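PDB 4OD7: Thiol:disulfide interchange protein from Proteus mirabilis, which probably acts as a periplasmic dithiol oxidase of the thioredoxin-like DsbA family, introducing disulfide bonds into folding proteins. Local coordinates for residues 74-79 and 111-116. The protein carries 1 engineered substitution. Residues are numbered along the deposited sequence; the frame is centred on the assembly and turned at random.
Sequences TRAWAV and TTFINA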
loop_
_atom_site.group_PDB
_atom_site.type_symbol
_atom_site.label_atom_id
_atom_site.label_comp_id
_atom_site.label_asym_id
_atom_site.label_seq_id
_atom_site.Cartn_x
_atom_site.Cartn_y
_atom_site.Cartn_z
ATOM N N THR A 74 -9.059 0.263 -6.594
ATOM C CA THR A 74 -9.019 1.120 -5.422
ATOM C C THR A 74 -10.264 0.977 -4.570
ATOM O O THR A 74 -10.163 0.932 -3.367
ATOM C CB THR A 74 -8.852 2.585 -5.828
ATOM O OG1 THR A 74 -7.578 2.739 -6.441
ATOM C CG2 THR A 74 -8.971 3.531 -4.657
ATOM N N ARG A 75 -11.428 0.862 -5.205
ATOM C CA ARG A 75 -12.682 0.599 -4.479
ATOM C C ARG A 75 -12.672 -0.800 -3.832
ATOM O O ARG A 75 -13.079 -0.937 -2.706
ATOM C CB ARG A 75 -13.885 0.757 -5.395
ATOM C CG ARG A 75 -15.245 0.566 -4.679
ATOM C CD ARG A 75 -16.366 1.093 -5.588
ATOM N NE ARG A 75 -16.348 2.553 -5.724
ATOM C CZ ARG A 75 -16.902 3.403 -4.884
ATOM N NH1 ARG A 75 -17.572 2.988 -3.819
ATOM N NH2 ARG A 75 -16.794 4.689 -5.122
ATOM N N ALA A 76 -12.151 -1.808 -4.540
ATOM C CA ALA A 76 -11.959 -3.156 -4.005
ATOM C C ALA A 76 -11.144 -3.103 -2.725
ATOM O O ALA A 76 -11.440 -3.781 -1.756
ATOM C CB ALA A 76 -11.248 -4.039 -5.027
ATOM N N TRP A 77 -10.086 -2.318 -2.735
ATOM C CA TRP A 77 -9.242 -2.261 -1.572
ATOM C C TRP A 77 -10.008 -1.590 -0.418
ATOM O O TRP A 77 -9.888 -2.005 0.720
ATOM C CB TRP A 77 -7.953 -1.512 -1.860
ATOM C CG TRP A 77 -6.996 -1.483 -0.671
ATOM C CD1 TRP A 77 -6.514 -0.394 -0.059
ATOM C CD2 TRP A 77 -6.440 -2.608 0.021
ATOM N NE1 TRP A 77 -5.685 -0.745 0.953
ATOM C CE2 TRP A 77 -5.615 -2.105 1.025
ATOM C CE3 TRP A 77 -6.545 -3.990 -0.131
ATOM C CZ2 TRP A 77 -4.897 -2.935 1.893
ATOM C CZ3 TRP A 77 -5.812 -4.816 0.730
ATOM C CH2 TRP A 77 -5.019 -4.286 1.723
ATOM N N ALA A 78 -10.778 -0.551 -0.730
ATOM C CA ALA A 78 -11.675 0.067 0.265
ATOM C C ALA A 78 -12.666 -0.975 0.855
ATOM O O ALA A 78 -13.008 -0.894 1.997
ATOM C CB ALA A 78 -12.422 1.241 -0.331
ATOM N N VAL A 79 -13.228 -1.843 0.013
ATOM C CA VAL A 79 -14.111 -2.909 0.488
ATOM C C VAL A 79 -13.340 -3.839 1.427
ATOM O O VAL A 79 -13.864 -4.274 2.447
ATOM C CB VAL A 79 -14.730 -3.687 -0.685
ATOM C CG1 VAL A 79 -15.488 -4.925 -0.180
ATOM C CG2 VAL A 79 -15.660 -2.774 -1.464
ATOM N N THR A 111 -16.291 -11.838 -7.558
ATOM C CA THR A 111 -16.072 -13.291 -7.457
ATOM C C THR A 111 -14.851 -13.582 -6.625
ATOM O O THR A 111 -14.854 -14.524 -5.875
ATOM C CB THR A 111 -15.884 -13.972 -8.818
ATOM O OG1 THR A 111 -17.091 -13.845 -9.580
ATOM C CG2 THR A 111 -15.580 -15.416 -8.630
ATOM N N THR A 112 -13.804 -12.773 -6.769
ATOM C CA THR A 112 -12.574 -12.930 -5.992
ATOM C C THR A 112 -12.775 -12.821 -4.475
ATOM O O THR A 112 -12.303 -13.658 -3.715
ATOM C CB THR A 112 -11.536 -11.853 -6.421
ATOM O OG1 THR A 112 -11.332 -11.926 -7.834
ATOM C CG2 THR A 112 -10.197 -12.021 -5.685
ATOM N N PHE A 113 -13.508 -11.799 -4.054
ATOM C CA PHE A 113 -13.855 -11.622 -2.648
ATOM C C PHE A 113 -14.633 -12.858 -2.147
ATOM O O PHE A 113 -14.292 -13.420 -1.109
ATOM C CB PHE A 113 -14.655 -10.357 -2.452
ATOM C CG PHE A 113 -13.791 -9.114 -2.310
ATOM C CD1 PHE A 113 -13.644 -8.471 -1.090
ATOM C CD2 PHE A 113 -13.081 -8.618 -3.380
ATOM C CE1 PHE A 113 -12.848 -7.341 -0.968
ATOM C CE2 PHE A 113 -12.289 -7.454 -3.248
ATOM C CZ PHE A 113 -12.165 -6.843 -2.054
ATOM N N ILE A 114 -15.649 -13.291 -2.904
ATOM C CA ILE A 114 -16.474 -14.444 -2.513
ATOM C C ILE A 114 -15.645 -15.736 -2.394
ATOM O O ILE A 114 -15.824 -16.481 -1.441
ATOM C CB ILE A 114 -17.654 -14.665 -3.511
ATOM C CG1 ILE A 114 -18.653 -13.490 -3.447
ATOM C CG2 ILE A 114 -18.350 -15.997 -3.232
ATOM C CD1 ILE A 114 -19.656 -13.456 -4.574
ATOM N N ASN A 115 -14.699 -15.977 -3.302
ATOM C CA ASN A 115 -13.825 -17.144 -3.179
ATOM C C ASN A 115 -12.814 -17.064 -2.036
ATOM O O ASN A 115 -12.331 -18.083 -1.556
ATOM C CB ASN A 115 -13.068 -17.316 -4.442
ATOM C CG ASN A 115 -13.867 -17.964 -5.461
ATOM O OD1 ASN A 115 -14.656 -18.850 -5.163
ATOM N ND2 ASN A 115 -13.733 -17.491 -6.691
ATOM N N ALA A 116 -12.540 -15.847 -1.579
ATOM C CA ALA A 116 -11.733 -15.610 -0.379
ATOM C C ALA A 116 -12.596 -15.620 0.902
ATOM O O ALA A 116 -12.152 -15.114 1.943
ATOM C CB ALA A 116 -10.985 -14.291 -0.501
#
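In the helical domain that DsbA proteins carry inserted in their thioredoxin fold, Phe113 reaches from helix 106-115 to helix 70-83 and touches Ala76 and Val79 there. The end of its ring does the work. CZ points at the backbone of Ala76 and stops 3.2 Å from Ala76 O, which lies at the ring edge, near the ring plane; a carbonyl oxygen there faces the weakly positive rim of the ring and not its electron-rich face. One flank of the ring lies against the methyl of Ala76, with Phe113 CE2 4.0 Å from Ala76 CB. The other flank meets the branch of Val79, where CG1 comes obliquely to within 3.7 Å of Phe113 CE1. Val79 CG1 is anti to the backbone N (chi1 172°), the torsion that carries this methyl to the ring. The ring bridges the two helices, whose closest CA atoms here, Ala76 CA and Phe113 CA, are 8.8 Å apart. All three touching residues are buried. Tyr123 of helix 120-126 meets the Phe113 ring with its plane at about 60° and also touches Val79, while Val89 of helix 86-99 packs on Phe113. An aromatic side chain wedged between helices in this way is apolar core packing within the all-helical insertion of the DsbA fold.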